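Local structure of putative dehydratase (Mesorhizobium loti, 2POZ) at residues 7-12 against 22-27. The protein is of unknown function but belongs to the mandelate racemase/muconate lactonizing enzyme group of the enolase superfamily and may act as a lyase, possibly a dehydratase. Numbering follows the deposited sequence.
Sequences GVNIYL and LVEIST
Residues 7-12 and 22-27 run antiparallel as the two arms of a β hairpin, their axes 4.7 Å apart at closest, with G7–S26, N9–E24 and Y11–L22 as hydrogen-bonded pairs and V8–I25 and I10–V23 as non-hydrogen-bonded ones. Paired backbone N–H···O bonds join Y11 with L22 and N9 with E24, whereas the terminal one from G7 N to S26 O is weak. In the non-hydrogen-bonded pairs the α carbons add C–H···O contacts, the shortest from V23 CA to N9 O at 3.2 Å. On the face bearing Y11, N9 and E24, the tyrosine CG stands anti to its carbonyl carbon (chi1 -54°), and the ring reaches diagonally over to E24. Its CE2 edge meets E24 CB at 3.9 Å, and OH makes a weak, 3.4 Å hydrogen bond to OE1 of that glutamate, ring and carboxylate standing 88° apart. N9 lies beside E24, pointing the same way, its OD1 3.6 Å from E24 OE1, a proximity of two oxygens and not a hydrogen bond. An alanine in place of Y11 would probably leave E24 OE1 without this hydroxyl and open a gap beside E24 CB. On the other face V8 CG1 presses on V23 CG2 at 3.3 Å, tighter than normal carbon contact, while V8 CG2 touches I25 CG1 more loosely. This apolar face packs against helices 45-59 and 87-108, V23 reaching both, while K372 and I375 of helix 372-375 cover Y11 on the opposite face. Strand 33-37 beside 22-27 and edge strand 379-383 beside 7-12, the latter from the chain's C-terminal end, complete the antiparallel sheet of the enolase-type N-terminal domain.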
# COMPACT_ATOMS: atom_id res chain seq x y z
N GLY A 7 3.88 33.04 -40.72
CA GLY A 7 4.46 31.88 -41.36
C GLY A 7 5.35 31.05 -40.45
O GLY A 7 5.92 31.56 -39.48
N VAL A 8 5.46 29.76 -40.77
CA VAL A 8 6.28 28.83 -40.00
C VAL A 8 7.11 27.99 -40.97
O VAL A 8 6.56 27.34 -41.85
CB VAL A 8 5.42 27.86 -39.14
CG1 VAL A 8 6.32 26.90 -38.38
CG2 VAL A 8 4.53 28.64 -38.16
N ASN A 9 8.43 28.02 -40.80
CA ASN A 9 9.33 27.24 -41.64
C ASN A 9 9.90 26.08 -40.82
O ASN A 9 10.26 26.26 -39.66
CB ASN A 9 10.48 28.11 -42.16
CG ASN A 9 10.06 29.02 -43.31
OD1 ASN A 9 10.71 30.03 -43.57
ND2 ASN A 9 8.98 28.67 -43.99
N ILE A 10 9.97 24.91 -41.45
CA ILE A 10 10.49 23.72 -40.80
C ILE A 10 11.73 23.25 -41.54
O ILE A 10 11.71 23.05 -42.76
CB ILE A 10 9.44 22.61 -40.81
CG1 ILE A 10 8.17 23.10 -40.11
CG2 ILE A 10 9.98 21.37 -40.10
CD1 ILE A 10 6.92 22.39 -40.52
N TYR A 11 12.81 23.05 -40.79
CA TYR A 11 14.09 22.64 -41.35
C TYR A 11 14.51 21.28 -40.81
O TYR A 11 14.46 21.05 -39.60
CB TYR A 11 15.16 23.68 -40.99
CG TYR A 11 14.79 25.10 -41.38
CD1 TYR A 11 15.20 25.64 -42.60
CD2 TYR A 11 13.99 25.90 -40.55
CE1 TYR A 11 14.83 26.93 -42.99
CE2 TYR A 11 13.61 27.20 -40.93
CZ TYR A 11 14.04 27.70 -42.15
OH TYR A 11 13.67 28.97 -42.54
N LEU A 12 14.91 20.39 -41.71
CA LEU A 12 15.38 19.06 -41.33
C LEU A 12 16.84 19.01 -41.78
O LEU A 12 17.13 18.71 -42.93
CB LEU A 12 14.56 17.97 -42.03
CG LEU A 12 14.97 16.51 -41.82
CD1 LEU A 12 15.13 16.20 -40.34
CD2 LEU A 12 13.93 15.61 -42.45
N LEU A 22 14.49 21.92 -36.91
CA LEU A 22 14.26 23.26 -36.41
C LEU A 22 13.00 23.89 -36.95
O LEU A 22 12.49 23.48 -38.00
CB LEU A 22 15.43 24.18 -36.78
CG LEU A 22 16.87 23.68 -36.72
CD1 LEU A 22 17.78 24.82 -37.20
CD2 LEU A 22 17.24 23.24 -35.32
N VAL A 23 12.50 24.89 -36.24
CA VAL A 23 11.31 25.61 -36.66
C VAL A 23 11.61 27.10 -36.50
O VAL A 23 12.32 27.51 -35.59
CB VAL A 23 10.07 25.23 -35.81
CG1 VAL A 23 10.24 25.70 -34.37
CG2 VAL A 23 8.82 25.87 -36.42
N GLU A 24 11.08 27.90 -37.43
CA GLU A 24 11.25 29.33 -37.39
C GLU A 24 9.87 29.93 -37.58
O GLU A 24 9.22 29.68 -38.60
CB GLU A 24 12.16 29.83 -38.51
CG GLU A 24 12.28 31.35 -38.52
CD GLU A 24 12.99 31.88 -39.75
OE1 GLU A 24 12.45 31.72 -40.88
OE2 GLU A 24 14.08 32.46 -39.59
N ILE A 25 9.42 30.70 -36.60
CA ILE A 25 8.10 31.32 -36.68
C ILE A 25 8.25 32.80 -37.02
O ILE A 25 8.93 33.54 -36.31
CB ILE A 25 7.34 31.20 -35.33
CG1 ILE A 25 7.14 29.72 -34.98
CG2 ILE A 25 6.00 31.93 -35.41
CD1 ILE A 25 6.54 29.50 -33.59
N SER A 26 7.60 33.23 -38.10
CA SER A 26 7.66 34.63 -38.52
C SER A 26 6.35 35.33 -38.17
O SER A 26 5.30 34.70 -38.17
CB SER A 26 7.91 34.73 -40.03
OG SER A 26 9.16 34.18 -40.37
N THR A 27 6.43 36.63 -37.89
CA THR A 27 5.26 37.44 -37.55
C THR A 27 5.13 38.64 -38.50
O THR A 27 6.08 38.97 -39.24
CB THR A 27 5.33 37.98 -36.11
OG1 THR A 27 6.50 38.81 -35.97
CG2 THR A 27 5.40 36.84 -35.10